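Local coordinates for Iron(III) ABC transporter, periplasmic iron-compound-binding protein (Vibrio cholerae, PDB 5GGY), which probably binds ferric hydroxamate siderophores, including the iron complex of Desferal, in the periplasm and passes them to an ABC transporter for iron uptake, at residues Leu212-Pro225 with Met241-Val255. Residues are numbered along the deposited sequence; the frame is centred on the assembly and turned at random.
Sequences LQHVEQGYVLYFLP and MPFVQAGRVNSVRPV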
# COMPACT_ATOMS: atom_id res chain seq x y z
N LEU A 212 -5.82 -31.49 -9.95
CA LEU A 212 -4.61 -31.08 -9.24
C LEU A 212 -3.41 -31.93 -9.63
O LEU A 212 -2.29 -31.66 -9.22
CB LEU A 212 -4.82 -31.13 -7.73
CG LEU A 212 -5.82 -30.13 -7.14
CD1 LEU A 212 -5.68 -30.09 -5.63
CD2 LEU A 212 -5.61 -28.75 -7.74
N GLN A 213 -3.65 -32.97 -10.43
CA GLN A 213 -2.56 -33.78 -10.97
C GLN A 213 -1.64 -32.94 -11.85
O GLN A 213 -0.45 -33.22 -11.98
CB GLN A 213 -3.10 -34.97 -11.77
CG GLN A 213 -3.50 -36.17 -10.93
CD GLN A 213 -3.98 -37.32 -11.79
OE1 GLN A 213 -3.38 -38.40 -11.78
NE2 GLN A 213 -5.05 -37.10 -12.54
N HIS A 214 -2.21 -31.90 -12.46
CA HIS A 214 -1.44 -31.01 -13.32
C HIS A 214 -0.46 -30.14 -12.53
O HIS A 214 0.29 -29.36 -13.11
CB HIS A 214 -2.38 -30.11 -14.14
CG HIS A 214 -2.89 -30.76 -15.38
ND1 HIS A 214 -4.22 -30.72 -15.75
CD2 HIS A 214 -2.26 -31.47 -16.35
CE1 HIS A 214 -4.39 -31.37 -16.89
NE2 HIS A 214 -3.21 -31.83 -17.27
N VAL A 215 -0.48 -30.27 -11.21
CA VAL A 215 0.46 -29.54 -10.37
C VAL A 215 1.68 -30.41 -10.06
O VAL A 215 1.86 -30.87 -8.93
CB VAL A 215 -0.20 -29.07 -9.06
CG1 VAL A 215 0.70 -28.06 -8.36
CG2 VAL A 215 -1.56 -28.46 -9.35
N GLU A 216 2.50 -30.65 -11.08
CA GLU A 216 3.80 -31.27 -10.90
C GLU A 216 4.71 -30.27 -10.21
O GLU A 216 5.59 -30.63 -9.43
CB GLU A 216 4.39 -31.69 -12.25
CG GLU A 216 3.51 -32.62 -13.06
CD GLU A 216 3.66 -34.07 -12.65
OE1 GLU A 216 4.80 -34.49 -12.37
OE2 GLU A 216 2.64 -34.79 -12.61
N GLN A 217 4.45 -28.99 -10.49
CA GLN A 217 5.29 -27.90 -10.04
C GLN A 217 4.99 -27.46 -8.61
O GLN A 217 4.01 -26.76 -8.35
CB GLN A 217 5.13 -26.71 -10.99
CG GLN A 217 3.68 -26.42 -11.37
CD GLN A 217 3.55 -25.90 -12.79
OE1 GLN A 217 4.28 -25.00 -13.20
NE2 GLN A 217 2.62 -26.47 -13.54
N GLY A 218 5.83 -27.90 -7.68
CA GLY A 218 5.83 -27.34 -6.34
C GLY A 218 4.66 -27.65 -5.43
O GLY A 218 4.29 -28.81 -5.24
N TYR A 219 4.07 -26.60 -4.87
CA TYR A 219 3.33 -26.71 -3.62
C TYR A 219 1.83 -26.44 -3.71
O TYR A 219 1.37 -25.64 -4.53
CB TYR A 219 3.96 -25.77 -2.58
CG TYR A 219 5.41 -26.09 -2.28
CD1 TYR A 219 5.77 -26.74 -1.11
CD2 TYR A 219 6.42 -25.74 -3.17
CE1 TYR A 219 7.10 -27.04 -0.83
CE2 TYR A 219 7.75 -26.04 -2.91
CZ TYR A 219 8.08 -26.69 -1.73
OH TYR A 219 9.40 -26.98 -1.46
N VAL A 220 1.09 -27.11 -2.84
CA VAL A 220 -0.36 -26.96 -2.74
C VAL A 220 -0.77 -26.60 -1.31
O VAL A 220 -0.46 -27.33 -0.37
CB VAL A 220 -1.09 -28.24 -3.17
CG1 VAL A 220 -2.55 -28.19 -2.76
CG2 VAL A 220 -0.94 -28.45 -4.67
N LEU A 221 -1.45 -25.48 -1.16
CA LEU A 221 -1.92 -25.03 0.15
C LEU A 221 -3.44 -24.99 0.21
O LEU A 221 -4.08 -24.43 -0.69
CB LEU A 221 -1.34 -23.65 0.48
CG LEU A 221 0.18 -23.53 0.60
CD1 LEU A 221 0.60 -22.09 0.86
CD2 LEU A 221 0.70 -24.44 1.70
N TYR A 222 -4.02 -25.57 1.25
CA TYR A 222 -5.47 -25.53 1.43
C TYR A 222 -5.85 -24.94 2.79
O TYR A 222 -5.25 -25.27 3.81
CB TYR A 222 -6.09 -26.92 1.25
CG TYR A 222 -5.63 -27.97 2.24
CD1 TYR A 222 -6.34 -28.21 3.41
CD2 TYR A 222 -4.50 -28.74 2.00
CE1 TYR A 222 -5.93 -29.17 4.32
CE2 TYR A 222 -4.08 -29.70 2.90
CZ TYR A 222 -4.80 -29.91 4.06
OH TYR A 222 -4.38 -30.87 4.95
N PHE A 223 -6.86 -24.08 2.78
CA PHE A 223 -7.25 -23.34 3.98
C PHE A 223 -8.15 -24.15 4.91
O PHE A 223 -9.09 -24.80 4.48
CB PHE A 223 -7.96 -22.04 3.60
CG PHE A 223 -7.07 -21.04 2.92
CD1 PHE A 223 -6.07 -20.40 3.61
CD2 PHE A 223 -7.27 -20.71 1.59
CE1 PHE A 223 -5.26 -19.47 2.99
CE2 PHE A 223 -6.46 -19.79 0.96
CZ PHE A 223 -5.45 -19.17 1.66
N LEU A 224 -7.84 -24.09 6.20
CA LEU A 224 -8.71 -24.62 7.23
C LEU A 224 -9.78 -23.57 7.56
O LEU A 224 -9.57 -22.39 7.31
CB LEU A 224 -7.91 -25.01 8.48
CG LEU A 224 -6.88 -26.13 8.29
CD1 LEU A 224 -6.11 -26.39 9.57
CD2 LEU A 224 -7.56 -27.40 7.80
N PRO A 225 -10.93 -23.99 8.10
CA PRO A 225 -11.31 -25.36 8.46
C PRO A 225 -11.87 -26.18 7.30
O PRO A 225 -12.48 -25.65 6.38
CB PRO A 225 -12.40 -25.14 9.51
CG PRO A 225 -13.06 -23.88 9.07
CD PRO A 225 -11.96 -23.02 8.49
N MET A 241 -1.08 -37.92 -5.59
CA MET A 241 -0.78 -36.59 -6.11
C MET A 241 0.72 -36.33 -6.11
O MET A 241 1.42 -36.71 -5.16
CB MET A 241 -1.50 -35.51 -5.30
CG MET A 241 -2.99 -35.46 -5.53
SD MET A 241 -3.40 -34.96 -7.22
CE MET A 241 -5.18 -35.12 -7.19
N PRO A 242 1.23 -35.68 -7.17
CA PRO A 242 2.65 -35.35 -7.29
C PRO A 242 3.16 -34.51 -6.13
O PRO A 242 4.25 -34.77 -5.62
CB PRO A 242 2.72 -34.56 -8.61
CG PRO A 242 1.52 -35.00 -9.37
CD PRO A 242 0.46 -35.26 -8.35
N PHE A 243 2.38 -33.51 -5.73
CA PHE A 243 2.77 -32.63 -4.63
C PHE A 243 2.63 -33.31 -3.28
O PHE A 243 3.29 -32.93 -2.31
CB PHE A 243 1.93 -31.35 -4.66
CG PHE A 243 0.46 -31.59 -4.83
CD1 PHE A 243 -0.35 -31.82 -3.73
CD2 PHE A 243 -0.12 -31.59 -6.09
CE1 PHE A 243 -1.71 -32.03 -3.88
CE2 PHE A 243 -1.47 -31.80 -6.25
CZ PHE A 243 -2.27 -32.03 -5.15
N VAL A 244 1.76 -34.32 -3.21
CA VAL A 244 1.55 -35.06 -1.98
C VAL A 244 2.69 -36.03 -1.73
O VAL A 244 3.25 -36.09 -0.64
CB VAL A 244 0.21 -35.83 -2.01
CG1 VAL A 244 0.18 -36.90 -0.93
CG2 VAL A 244 -0.95 -34.86 -1.84
N GLN A 245 3.04 -36.79 -2.77
CA GLN A 245 4.14 -37.74 -2.68
C GLN A 245 5.48 -37.04 -2.51
O GLN A 245 6.41 -37.59 -1.92
CB GLN A 245 4.17 -38.63 -3.92
CG GLN A 245 3.05 -39.65 -3.98
CD GLN A 245 3.04 -40.43 -5.28
OE1 GLN A 245 3.16 -39.85 -6.36
NE2 GLN A 245 2.90 -41.74 -5.18
N ALA A 246 5.57 -35.81 -3.02
CA ALA A 246 6.79 -35.02 -2.89
C ALA A 246 6.80 -34.25 -1.58
O ALA A 246 7.79 -33.62 -1.22
CB ALA A 246 6.92 -34.06 -4.06
N GLY A 247 5.68 -34.31 -0.86
CA GLY A 247 5.57 -33.64 0.43
C GLY A 247 5.37 -32.15 0.32
O GLY A 247 5.44 -31.42 1.31
N ARG A 248 5.13 -31.68 -0.90
CA ARG A 248 4.92 -30.26 -1.15
C ARG A 248 3.45 -29.89 -1.00
O ARG A 248 2.82 -29.39 -1.93
CB ARG A 248 5.42 -29.87 -2.53
CG ARG A 248 6.82 -30.38 -2.85
CD ARG A 248 7.40 -29.69 -4.07
NE ARG A 248 8.28 -30.57 -4.82
CZ ARG A 248 7.91 -31.28 -5.88
NH1 ARG A 248 6.66 -31.21 -6.32
NH2 ARG A 248 8.78 -32.07 -6.50
N VAL A 249 2.90 -30.14 0.18
CA VAL A 249 1.50 -29.82 0.46
C VAL A 249 1.32 -29.59 1.96
O VAL A 249 1.94 -30.28 2.78
CB VAL A 249 0.55 -30.93 -0.03
CG1 VAL A 249 0.88 -32.27 0.62
CG2 VAL A 249 -0.91 -30.55 0.22
N ASN A 250 0.50 -28.61 2.32
CA ASN A 250 0.26 -28.30 3.73
C ASN A 250 -1.06 -27.57 3.95
O ASN A 250 -1.59 -26.93 3.04
CB ASN A 250 1.42 -27.47 4.28
CG ASN A 250 1.45 -27.45 5.79
OD1 ASN A 250 0.74 -28.20 6.45
ND2 ASN A 250 2.29 -26.58 6.35
N SER A 251 -1.59 -27.69 5.16
CA SER A 251 -2.81 -27.00 5.53
C SER A 251 -2.49 -25.60 6.04
O SER A 251 -1.44 -25.38 6.65
CB SER A 251 -3.59 -27.79 6.58
OG SER A 251 -2.86 -27.87 7.80
N VAL A 252 -3.39 -24.66 5.79
CA VAL A 252 -3.21 -23.29 6.27
C VAL A 252 -4.25 -22.96 7.33
O VAL A 252 -5.45 -23.17 7.12
CB VAL A 252 -3.30 -22.27 5.12
CG1 VAL A 252 -3.00 -20.87 5.62
CG2 VAL A 252 -2.35 -22.65 3.99
N ARG A 253 -3.79 -22.44 8.47
CA ARG A 253 -4.67 -22.09 9.58
C ARG A 253 -5.73 -21.09 9.13
O ARG A 253 -5.47 -20.27 8.25
CB ARG A 253 -3.86 -21.54 10.76
CG ARG A 253 -3.05 -20.30 10.46
CD ARG A 253 -2.31 -19.83 11.70
NE ARG A 253 -1.43 -18.69 11.43
CZ ARG A 253 -1.81 -17.42 11.51
NH1 ARG A 253 -3.05 -17.11 11.86
NH2 ARG A 253 -0.93 -16.46 11.24
N PRO A 254 -6.93 -21.16 9.73
CA PRO A 254 -8.11 -20.38 9.31
C PRO A 254 -7.86 -18.90 9.08
O PRO A 254 -7.64 -18.13 10.01
CB PRO A 254 -9.08 -20.58 10.48
CG PRO A 254 -8.74 -21.92 11.01
CD PRO A 254 -7.25 -22.06 10.86
N VAL A 255 -7.88 -18.50 7.81
CA VAL A 255 -7.86 -17.10 7.42
C VAL A 255 -8.89 -16.87 6.33
O VAL A 255 -8.86 -17.52 5.29
CB VAL A 255 -6.47 -16.64 6.91
CG1 VAL A 255 -6.54 -15.20 6.47
CG2 VAL A 255 -5.42 -16.82 7.99
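L224 N gives its hydrogen to V252 O (2.7 Å), and V252 N in turn bonds Y222 O at 2.8 Å, the two shortest rungs of a parallel β-ladder between strands 219-223 and 249-252. Helices 229-234, 236-239 and 242-245 lie in the connection, making it a β-α-β crossover in the C-terminal lobe of this class of siderophore-binding protein. The ladder continues through a weak bond from Y222 N to N250 O, then N250 N to V220 O, and V220 N to R248 O (3.0 Å). Strand 161-167 pairs with the other edge of 219-223, while N250 ND2 and S251 O are bonded to S274 of helix 262-276. At the start of the ladder R248 NH1 makes a weak bond to E216 O, with G218 O also at the guanidinium edge, and A246 CB lies over a face of that group. The R248 stem passes over the Y219 ring, with CB 3.8 Å from the ring centroid in a CH-pi contact. On the face bearing L221 and F223, V252 sets CG1 against F223 CD1 and CG2 against L221 CB. Across the sheet, Y222 CG sits between its own N and carbonyl carbon (chi1 62°), which brings the ring over S251 CA; its hydroxyl bonds E229. F243, in the helix 242-245, takes the same first-torsion position and sets its ring between V220 CG2 on one face and M241 CB, two residues earlier, on the opposite one. L212 CB meets CE2 and CZ, V215 CB meets CD2 obliquely from the V220 side, and V215 O lies at the edge in the ring plane. V220 CG2 stands almost on the ring normal, 9° off it and 3.4 Å from the F243 centroid.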